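PDB 5DL5: membrane protein from Acinetobacter baumannii AB307-0294, which probably forms a beta-barrel channel of the OprD porin family (OccAB1) in the outer membrane, through which small solutes and some antibiotics enter the cell. Local coordinates for residues Ala215-Tyr220 against His243-Ala248; Ser119-Arg124 against Ser154-Asn159; Glu374-Asn379 against Ser400-Ser405. All coordinates share one frame; numbering follows the deposited sequence.

Interaction 1: Ala215-Tyr220 against His243-Ala248; sequences ALERHY and HTKFDA
The chain enters this pairing through a classic beta bulge formed against strand 203-212: A215 and L216 both face the last residue of that strand, which flanks strand 216-229 on its other edge. A215 O accepts from D247 N at 2.8 Å; this bond is straight (168°), but the donor sits above the carbonyl plane. Beyond the bulge the strands run antiparallel at 176°. E217 with K245 and H219 with H243 form the hydrogen-bonded pairs, whose four N-H groups lie in the carbonyl planes; E217 N to K245 O measures 2.8 Å. On the face carrying these four residues, the extended E217 places OE1 3.4 Å from K245 NZ, a salt bridge reached because the lysine chain bends at chi3 (65°). H219 and H243 meet only loosely at their ring edges, and H243 ND1 bonds N276. The other face carries L216, R218, T244 and F246 and is buried. L216 has CG in the crowded position and sets CD2 3.8 Å from F246 CE1, while T244 CG2 lies over one face of that ring near its rim. R218 brings CD to 3.3 Å from T244 OG1, then bends so that its guanidinium pairs with D311 and donates to V134 O, residues of loops. Such antiparallel strands, polar on the more exposed face and with the buried one probably lining the barrel interior, are a hairpin of the porin wall.

Interaction 2: Ser119-Arg124 against Ser154-Asn159; sequences SNTTVR and SHEIKN
E156, following S154 and H155, reaches across and sets its carboxylate against S119-T121. Its contacts begin beyond CB: CG, anti to the carbonyl carbon, is followed by a second fold at chi2 (-63°), so that the side chain crosses T121 at about a right angle. CG passes 3.4 Å from T121 OG1, and CD lies slightly closer still, 3.3 Å from the same OG1. At the tip the two oxygens divide the work. OE1 accepts from S119 OG at 2.7 Å on its syn lone pair, the side of the other oxygen, and takes a weak, long bond from N120 ND2. OE2 turns its anti lone pair to T121 OG1, a very short bond of 2.5 Å, and receives a weak one from N120 N. Four donors from three consecutive residues thus grip one carboxylate and fix its rotation, which would favour its ionised form. T121 OG1 is both donor and acceptor, since S154 OG donates to it at 3.2 Å; S154 OG in turn receives a weak bond from E156 N. T121 and S154 form a non-hydrogen-bonded antiparallel pair. Beside them H155 N meets N120 O at 2.9 Å nearly straight (166°), from above the carbonyl plane. N120 OD1 and H155 ND1 both find E17, near the start of the modelled chain, while H155 NE2 bonds E161. No helix takes part: strand 106-118 borders strand 121-125 on its far edge, where V123 bonds A116, and strand 160-171 borders strand 150-157 on the other, where S154 bonds V162, so the contact lies on the surface at one end of these barrel strands.

Interaction 3: Glu374-Asn379 against Ser400-Ser405; sequences EREFFN and SYYRAS
Backbone bonds set the frame. R375 with R403 and F377 with Y401 are the hydrogen-bonded pairs of two antiparallel strands, and all four bonds are nearly straight. Those between R375 and R403 run almost along the C=O axes, with R375 N 2.8 Å from R403 O.

Side-chain hydrogen bonds come next, chiefly on the buried face formed by E374, E376, F378, S400 and Y402. Y402 OH donates to E374 OE2 at 2.5 Å; the acceptor lies at the ring edge in its plane, and the carboxylate is turned 77° from the ring and uses its anti lone pair. S400 OG likewise donates to the anti lone pair of E376 OE1 at 2.6 Å. E374 carries CG in the crowded position (chi1 62°), whereas E376 runs out extended from a CG anti to its backbone N. A loop adds further donors: S324 OG to E374 OE2, M323 N to E376 OE1 and S324 N to E376 OE2. R403 turns off at chi2 and donates NH1 to Y402 O at 2.7 Å and to N417.

In van der Waals contact, S400 OG touches the F378 ring at its edge, 3.6 Å from CD1. On the opposite face R403 CB lies over the centre of the R375 guanidinium, 3.9 Å from its plane.

E374 and E376, buried, meet two and three neutral donors respectively, and no arginine or lysine of the two segments bonds either carboxylate; the donated bonds would help to stabilise them if ionised, while burial would work the other way.

All three contacts join neighbouring antiparallel strands of the OprD-family barrel, and they follow one another along the chain without touching. Interactions 1 and 3 each hold the two strands of a hairpin, have centres 29 Å apart, and are partly buried: one face is buried and the other more open. Interaction 2 lies at the surface, about 43 Å from interaction 3 between centres, on the opposite side of the chain's centre, with a single backbone bond across it. Carboxylates serve each differently: a salt bridge on the more open face in interaction 1, a hydroxyl and amide cluster at a strand start in interaction 2, and buried acceptors meeting a loop that contains M323 and S324 in interaction 3.

Interaction 1: Ala215-Tyr220 against His243-Ala248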
loop_
_atom_site.group_PDB
_atom_site.type_symbol
_atom_site.label_atom_id
_atom_site.label_comp_id
_atom_site.label_asym_id
_atom_site.label_seq_id
_atom_site.Cartn_x
_atom_site.Cartn_y
_atom_site.Cartn_z
ATOM N N ALA A 215 -4.377 -18.826 6.454
ATOM C CA ALA A 215 -4.566 -17.932 5.335
ATOM C C ALA A 215 -3.392 -18.050 4.303
ATOM O O ALA A 215 -3.576 -18.534 3.228
ATOM C CB ALA A 215 -4.638 -16.524 5.824
ATOM N N LEU A 216 -2.176 -17.681 4.695
ATOM C CA LEU A 216 -1.103 -17.695 3.820
ATOM C C LEU A 216 0.213 -17.476 4.542
ATOM O O LEU A 216 0.219 -16.941 5.662
ATOM C CB LEU A 216 -1.237 -16.590 2.768
ATOM C CG LEU A 216 -1.425 -15.122 3.212
ATOM C CD1 LEU A 216 -0.143 -14.319 3.202
ATOM C CD2 LEU A 216 -2.279 -14.429 2.176
ATOM N N GLU A 217 1.268 -17.831 3.841
ATOM C CA GLU A 217 2.646 -17.577 4.188
ATOM C C GLU A 217 3.218 -16.753 3.078
ATOM O O GLU A 217 2.924 -17.000 1.883
ATOM C CB GLU A 217 3.441 -18.905 4.415
ATOM C CG GLU A 217 2.773 -19.769 5.453
ATOM C CD GLU A 217 3.378 -21.184 5.611
ATOM O OE1 GLU A 217 3.973 -21.801 4.637
ATOM O OE2 GLU A 217 3.178 -21.701 6.746
ATOM N N ARG A 218 3.979 -15.742 3.449
ATOM C CA ARG A 218 4.503 -14.829 2.470
ATOM C C ARG A 218 5.870 -14.322 2.843
ATOM O O ARG A 218 6.108 -14.017 4.019
ATOM C CB ARG A 218 3.533 -13.667 2.257
ATOM C CG ARG A 218 4.009 -12.650 1.243
ATOM C CD ARG A 218 2.822 -11.908 0.592
ATOM N NE ARG A 218 2.227 -11.023 1.461
ATOM C CZ ARG A 218 0.914 -10.624 1.446
ATOM N NH1 ARG A 218 -0.018 -11.140 0.654
ATOM N NH2 ARG A 218 0.556 -9.817 2.399
ATOM N N HIS A 219 6.780 -14.334 1.871
ATOM C CA HIS A 219 8.078 -13.739 2.042
ATOM C C HIS A 219 8.333 -12.677 1.012
ATOM O O HIS A 219 7.848 -12.805 -0.120
ATOM C CB HIS A 219 9.138 -14.856 2.019
ATOM C CG HIS A 219 8.959 -15.881 3.115
ATOM N ND1 HIS A 219 8.194 -17.017 2.961
ATOM C CD2 HIS A 219 9.385 -15.892 4.403
ATOM C CE1 HIS A 219 8.192 -17.706 4.086
ATOM N NE2 HIS A 219 8.895 -17.036 4.977
ATOM N N TYR A 220 9.127 -11.672 1.362
ATOM C CA TYR A 220 9.452 -10.542 0.467
ATOM C C TYR A 220 10.957 -10.352 0.614
ATOM O O TYR A 220 11.508 -10.437 1.713
ATOM C CB TYR A 220 8.755 -9.256 0.897
ATOM C CG TYR A 220 9.202 -7.957 0.205
ATOM C CD1 TYR A 220 8.669 -7.577 -1.023
ATOM C CD2 TYR A 220 10.126 -7.149 0.793
ATOM C CE1 TYR A 220 9.051 -6.436 -1.633
ATOM C CE2 TYR A 220 10.568 -6.008 0.138
ATOM C CZ TYR A 220 9.953 -5.638 -1.010
ATOM O OH TYR A 220 10.315 -4.522 -1.658
ATOM N N HIS A 243 7.183 -14.323 -2.528
ATOM C CA HIS A 243 6.724 -15.705 -2.572
ATOM C C HIS A 243 5.522 -15.915 -1.607
ATOM O O HIS A 243 5.664 -15.692 -0.395
ATOM C CB HIS A 243 7.893 -16.595 -2.228
ATOM C CG HIS A 243 7.518 -18.021 -2.039
ATOM N ND1 HIS A 243 7.300 -18.863 -3.099
ATOM C CD2 HIS A 243 7.208 -18.728 -0.923
ATOM C CE1 HIS A 243 6.982 -20.073 -2.650
ATOM N NE2 HIS A 243 6.897 -20.008 -1.332
ATOM N N THR A 244 4.403 -16.405 -2.124
ATOM C CA THR A 244 3.209 -16.596 -1.308
ATOM C C THR A 244 2.653 -17.975 -1.453
ATOM O O THR A 244 2.406 -18.485 -2.544
ATOM C CB THR A 244 2.096 -15.603 -1.723
ATOM O OG1 THR A 244 2.605 -14.299 -1.690
ATOM C CG2 THR A 244 0.814 -15.698 -0.736
ATOM N N LYS A 245 2.420 -18.620 -0.341
ATOM C CA LYS A 245 1.711 -19.868 -0.295
ATOM C C LYS A 245 0.387 -19.615 0.403
ATOM O O LYS A 245 0.326 -19.217 1.603
ATOM C CB LYS A 245 2.491 -20.960 0.460
ATOM C CG LYS A 245 1.825 -22.302 0.257
ATOM C CD LYS A 245 2.634 -23.445 0.854
ATOM C CE LYS A 245 2.675 -23.270 2.381
ATOM N NZ LYS A 245 2.665 -24.554 3.139
ATOM N N PHE A 246 -0.654 -19.810 -0.363
ATOM C CA PHE A 246 -2.003 -19.656 0.118
ATOM C C PHE A 246 -2.466 -20.956 0.664
ATOM O O PHE A 246 -2.317 -22.024 0.020
ATOM C CB PHE A 246 -2.979 -19.228 -1.039
ATOM C CG PHE A 246 -2.734 -17.866 -1.540
ATOM C CD1 PHE A 246 -3.325 -16.761 -0.919
ATOM C CD2 PHE A 246 -1.927 -17.651 -2.600
ATOM C CE1 PHE A 246 -3.092 -15.472 -1.405
ATOM C CE2 PHE A 246 -1.696 -16.368 -3.114
ATOM C CZ PHE A 246 -2.283 -15.262 -2.498
ATOM N N ASP A 247 -3.069 -20.869 1.840
ATOM C CA ASP A 247 -3.645 -22.123 2.568
ATOM C C ASP A 247 -4.837 -22.591 1.715
ATOM O O ASP A 247 -5.513 -21.765 0.989
ATOM C CB ASP A 247 -4.144 -21.639 3.941
ATOM C CG ASP A 247 -4.515 -22.743 4.950
ATOM O OD1 ASP A 247 -3.610 -23.132 5.750
ATOM O OD2 ASP A 247 -5.749 -23.076 5.112
ATOM N N ALA A 248 -5.148 -23.859 1.852
ATOM C CA ALA A 248 -6.278 -24.532 1.167
ATOM C C ALA A 248 -7.587 -23.831 1.427
ATOM O O ALA A 248 -8.383 -23.707 0.518
ATOM C CB ALA A 248 -6.392 -25.987 1.605
#

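Interaction 2: Ser119-Arg124 against Ser154-Asn159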
loop_
_atom_site.group_PDB
_atom_site.type_symbol
_atom_site.label_atom_id
_atom_site.label_comp_id
_atom_site.label_asym_id
_atom_site.label_seq_id
_atom_site.Cartn_x
_atom_site.Cartn_y
_atom_site.Cartn_z
ATOM N N SER A 119 17.044 0.676 25.522
ATOM C CA SER A 119 18.170 0.873 24.649
ATOM C C SER A 119 17.669 1.425 23.269
ATOM O O SER A 119 17.142 2.601 23.222
ATOM C CB SER A 119 18.980 -0.402 24.680
ATOM O OG SER A 119 20.046 -0.427 23.792
ATOM N N ASN A 120 17.880 0.665 22.178
ATOM C CA ASN A 120 17.349 0.983 20.870
ATOM C C ASN A 120 16.262 0.074 20.400
ATOM O O ASN A 120 16.045 -0.074 19.158
ATOM C CB ASN A 120 18.454 0.939 19.840
ATOM C CG ASN A 120 19.585 1.839 20.251
ATOM O OD1 ASN A 120 19.447 3.042 20.301
ATOM N ND2 ASN A 120 20.664 1.245 20.636
ATOM N N THR A 121 15.500 -0.471 21.313
ATOM C CA THR A 121 14.362 -1.355 20.935
ATOM C C THR A 121 13.029 -0.916 21.481
ATOM O O THR A 121 12.914 -0.659 22.695
ATOM C CB THR A 121 14.688 -2.781 21.485
ATOM O OG1 THR A 121 15.874 -3.257 20.860
ATOM C CG2 THR A 121 13.568 -3.755 21.250
ATOM N N THR A 122 12.006 -0.813 20.632
ATOM C CA THR A 122 10.681 -0.388 21.017
ATOM C C THR A 122 9.700 -1.545 20.844
ATOM O O THR A 122 9.837 -2.378 19.904
ATOM C CB THR A 122 10.294 0.806 20.158
ATOM O OG1 THR A 122 11.255 1.832 20.401
ATOM C CG2 THR A 122 8.926 1.400 20.512
ATOM N N VAL A 123 8.725 -1.647 21.751
ATOM C CA VAL A 123 7.577 -2.531 21.611
ATOM C C VAL A 123 6.321 -1.679 21.670
ATOM O O VAL A 123 6.142 -0.845 22.544
ATOM C CB VAL A 123 7.524 -3.653 22.685
ATOM C CG1 VAL A 123 6.369 -4.649 22.408
ATOM C CG2 VAL A 123 8.852 -4.434 22.720
ATOM N N ARG A 124 5.442 -1.834 20.708
ATOM C CA ARG A 124 4.173 -1.123 20.690
ATOM C C ARG A 124 3.026 -2.126 20.651
ATOM O O ARG A 124 2.970 -2.991 19.750
ATOM C CB ARG A 124 4.156 -0.228 19.518
ATOM C CG ARG A 124 2.880 0.528 19.321
ATOM C CD ARG A 124 2.904 1.351 18.067
ATOM N NE ARG A 124 3.936 2.374 17.960
ATOM C CZ ARG A 124 3.802 3.623 18.434
ATOM N NH1 ARG A 124 2.739 3.988 19.200
ATOM N NH2 ARG A 124 4.782 4.513 18.251
ATOM N N SER A 154 13.680 -3.126 16.565
ATOM C CA SER A 154 15.013 -3.054 17.069
ATOM C C SER A 154 16.039 -2.413 16.155
ATOM O O SER A 154 16.277 -2.829 14.953
ATOM C CB SER A 154 15.417 -4.468 17.456
ATOM O OG SER A 154 16.692 -4.350 17.939
ATOM N N HIS A 155 16.661 -1.390 16.696
ATOM C CA HIS A 155 17.764 -0.756 16.063
ATOM C C HIS A 155 19.026 -0.917 16.877
ATOM O O HIS A 155 19.823 0.021 16.911
ATOM C CB HIS A 155 17.480 0.697 15.912
ATOM C CG HIS A 155 16.297 1.034 15.090
ATOM N ND1 HIS A 155 15.434 2.051 15.443
ATOM C CD2 HIS A 155 15.867 0.573 13.886
ATOM C CE1 HIS A 155 14.494 2.180 14.515
ATOM N NE2 HIS A 155 14.753 1.311 13.546
ATOM N N GLU A 156 19.255 -2.077 17.493
ATOM C CA GLU A 156 20.457 -2.280 18.329
ATOM C C GLU A 156 21.739 -2.304 17.463
ATOM O O GLU A 156 22.789 -2.072 17.994
ATOM C CB GLU A 156 20.394 -3.577 19.197
ATOM C CG GLU A 156 19.169 -3.687 20.142
ATOM C CD GLU A 156 19.111 -2.591 21.231
ATOM O OE1 GLU A 156 20.171 -1.967 21.522
ATOM O OE2 GLU A 156 18.026 -2.350 21.869
ATOM N N ILE A 157 21.650 -2.579 16.150
ATOM C CA ILE A 157 22.843 -2.516 15.207
ATOM C C ILE A 157 22.649 -1.382 14.252
ATOM O O ILE A 157 21.571 -1.254 13.627
ATOM C CB ILE A 157 23.017 -3.839 14.481
ATOM C CG1 ILE A 157 23.367 -4.903 15.506
ATOM C CG2 ILE A 157 24.112 -3.762 13.429
ATOM C CD1 ILE A 157 22.394 -6.029 15.478
ATOM N N LYS A 158 23.650 -0.492 14.179
ATOM C CA LYS A 158 23.497 0.710 13.406
ATOM C C LYS A 158 23.081 0.307 11.959
ATOM O O LYS A 158 23.570 -0.700 11.444
ATOM C CB LYS A 158 24.838 1.486 13.329
ATOM C CG LYS A 158 25.348 2.073 14.637
ATOM C CD LYS A 158 24.835 3.498 14.931
ATOM C CE LYS A 158 23.710 3.534 15.970
ATOM N NZ LYS A 158 22.896 4.757 15.785
ATOM N N ASN A 159 22.131 1.055 11.406
ATOM C CA ASN A 159 21.696 0.912 10.027
ATOM C C ASN A 159 20.973 -0.385 9.721
ATOM O O ASN A 159 20.719 -0.650 8.533
ATOM C CB ASN A 159 22.882 0.986 9.064
ATOM C CG ASN A 159 23.833 2.114 9.393
ATOM O OD1 ASN A 159 25.061 1.876 9.540
ATOM N ND2 ASN A 159 23.308 3.336 9.465
#

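Interaction 3: Glu374-Asn379 against Ser400-Ser405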
loop_
_atom_site.group_PDB
_atom_site.type_symbol
_atom_site.label_atom_id
_atom_site.label_comp_id
_atom_site.label_asym_id
_atom_site.label_seq_id
_atom_site.Cartn_x
_atom_site.Cartn_y
_atom_site.Cartn_z
ATOM N N GLU A 374 -3.493 -6.815 -20.771
ATOM C CA GLU A 374 -4.011 -5.567 -20.294
ATOM C C GLU A 374 -2.965 -4.474 -20.523
ATOM O O GLU A 374 -1.761 -4.768 -20.652
ATOM C CB GLU A 374 -4.290 -5.653 -18.791
ATOM C CG GLU A 374 -3.080 -5.930 -17.926
ATOM C CD GLU A 374 -3.427 -6.073 -16.396
ATOM O OE1 GLU A 374 -2.720 -6.774 -15.641
ATOM O OE2 GLU A 374 -4.425 -5.447 -15.901
ATOM N N ARG A 375 -3.445 -3.244 -20.631
ATOM C CA ARG A 375 -2.562 -2.132 -20.600
ATOM C C ARG A 375 -3.149 -0.905 -19.928
ATOM O O ARG A 375 -4.350 -0.669 -19.996
ATOM C CB ARG A 375 -2.222 -1.727 -22.064
ATOM C CG ARG A 375 -3.320 -1.060 -22.783
ATOM C CD ARG A 375 -2.879 -0.770 -24.220
ATOM N NE ARG A 375 -3.946 -0.062 -24.843
ATOM C CZ ARG A 375 -4.901 -0.604 -25.581
ATOM N NH1 ARG A 375 -4.892 -1.917 -25.864
ATOM N NH2 ARG A 375 -5.877 0.191 -26.031
ATOM N N GLU A 376 -2.221 -0.081 -19.463
ATOM C CA GLU A 376 -2.544 1.082 -18.735
ATOM C C GLU A 376 -1.643 2.236 -19.087
ATOM O O GLU A 376 -0.414 2.102 -19.049
ATOM C CB GLU A 376 -2.424 0.813 -17.195
ATOM C CG GLU A 376 -3.094 1.907 -16.381
ATOM C CD GLU A 376 -3.162 1.621 -14.866
ATOM O OE1 GLU A 376 -3.337 2.631 -14.118
ATOM O OE2 GLU A 376 -3.061 0.433 -14.387
ATOM N N PHE A 377 -2.267 3.327 -19.440
ATOM C CA PHE A 377 -1.641 4.662 -19.609
ATOM C C PHE A 377 -1.988 5.589 -18.394
ATOM O O PHE A 377 -3.172 5.885 -18.107
ATOM C CB PHE A 377 -2.066 5.351 -20.925
ATOM C CG PHE A 377 -1.309 6.662 -21.206
ATOM C CD1 PHE A 377 0.095 6.767 -21.020
ATOM C CD2 PHE A 377 -1.996 7.848 -21.670
ATOM C CE1 PHE A 377 0.770 7.978 -21.279
ATOM C CE2 PHE A 377 -1.305 9.040 -21.957
ATOM C CZ PHE A 377 0.052 9.112 -21.773
ATOM N N PHE A 378 -0.957 5.976 -17.662
ATOM C CA PHE A 378 -1.136 6.706 -16.384
ATOM C C PHE A 378 -0.516 8.112 -16.488
ATOM O O PHE A 378 0.628 8.266 -17.062
ATOM C CB PHE A 378 -0.378 5.873 -15.324
ATOM C CG PHE A 378 -0.247 6.593 -13.971
ATOM C CD1 PHE A 378 -1.316 6.552 -13.063
ATOM C CD2 PHE A 378 0.895 7.288 -13.624
ATOM C CE1 PHE A 378 -1.193 7.199 -11.807
ATOM C CE2 PHE A 378 0.977 8.008 -12.420
ATOM C CZ PHE A 378 -0.032 7.917 -11.499
ATOM N N ASN A 379 -1.198 9.136 -15.956
ATOM C CA ASN A 379 -0.606 10.438 -15.781
ATOM C C ASN A 379 -0.946 10.953 -14.397
ATOM O O ASN A 379 -2.095 10.780 -13.927
ATOM C CB ASN A 379 -1.076 11.417 -16.815
ATOM C CG ASN A 379 -0.464 11.140 -18.166
ATOM O OD1 ASN A 379 0.599 11.641 -18.475
ATOM N ND2 ASN A 379 -1.122 10.261 -18.962
ATOM N N SER A 400 -5.916 7.272 -15.229
ATOM C CA SER A 400 -5.575 6.013 -15.863
ATOM C C SER A 400 -6.543 5.693 -16.956
ATOM O O SER A 400 -7.800 5.668 -16.742
ATOM C CB SER A 400 -5.551 4.888 -14.871
ATOM O OG SER A 400 -4.403 5.057 -14.132
ATOM N N TYR A 401 -5.987 5.458 -18.134
ATOM C CA TYR A 401 -6.788 4.922 -19.237
ATOM C C TYR A 401 -6.385 3.408 -19.341
ATOM O O TYR A 401 -5.203 3.096 -19.586
ATOM C CB TYR A 401 -6.636 5.797 -20.531
ATOM C CG TYR A 401 -7.177 5.173 -21.856
ATOM C CD1 TYR A 401 -6.327 4.391 -22.630
ATOM C CD2 TYR A 401 -8.449 5.432 -22.372
ATOM C CE1 TYR A 401 -6.705 3.783 -23.808
ATOM C CE2 TYR A 401 -8.842 4.847 -23.608
ATOM C CZ TYR A 401 -7.949 3.982 -24.297
ATOM O OH TYR A 401 -8.167 3.328 -25.531
ATOM N N TYR A 402 -7.333 2.506 -19.023
ATOM C CA TYR A 402 -7.031 1.141 -18.846
ATOM C C TYR A 402 -7.860 0.280 -19.773
ATOM O O TYR A 402 -9.075 0.492 -19.879
ATOM C CB TYR A 402 -7.242 0.735 -17.405
ATOM C CG TYR A 402 -7.150 -0.748 -17.154
ATOM C CD1 TYR A 402 -5.906 -1.350 -16.919
ATOM C CD2 TYR A 402 -8.280 -1.551 -17.173
ATOM C CE1 TYR A 402 -5.784 -2.695 -16.679
ATOM C CE2 TYR A 402 -8.187 -2.935 -17.013
ATOM C CZ TYR A 402 -6.925 -3.500 -16.727
ATOM O OH TYR A 402 -6.765 -4.824 -16.527
ATOM N N ARG A 403 -7.194 -0.676 -20.471
ATOM C CA ARG A 403 -7.888 -1.560 -21.352
ATOM C C ARG A 403 -7.398 -2.998 -21.191
ATOM O O ARG A 403 -6.248 -3.199 -20.981
ATOM C CB ARG A 403 -7.711 -1.143 -22.843
ATOM C CG ARG A 403 -8.379 0.183 -23.263
ATOM C CD ARG A 403 -9.883 0.231 -23.105
ATOM N NE ARG A 403 -10.467 1.574 -23.382
ATOM C CZ ARG A 403 -10.583 2.587 -22.517
ATOM N NH1 ARG A 403 -10.148 2.503 -21.271
ATOM N NH2 ARG A 403 -11.169 3.723 -22.901
ATOM N N ALA A 404 -8.268 -3.989 -21.423
ATOM C CA ALA A 404 -7.862 -5.355 -21.227
ATOM C C ALA A 404 -8.557 -6.214 -22.235
ATOM O O ALA A 404 -9.577 -5.799 -22.798
ATOM C CB ALA A 404 -8.170 -5.777 -19.785
ATOM N N SER A 405 -8.051 -7.409 -22.469
ATOM C CA SER A 405 -8.813 -8.311 -23.400
ATOM C C SER A 405 -10.184 -8.750 -22.839
ATOM O O SER A 405 -10.528 -8.554 -21.642
ATOM C CB SER A 405 -8.023 -9.572 -23.871
ATOM O OG SER A 405 -7.251 -10.099 -22.928
#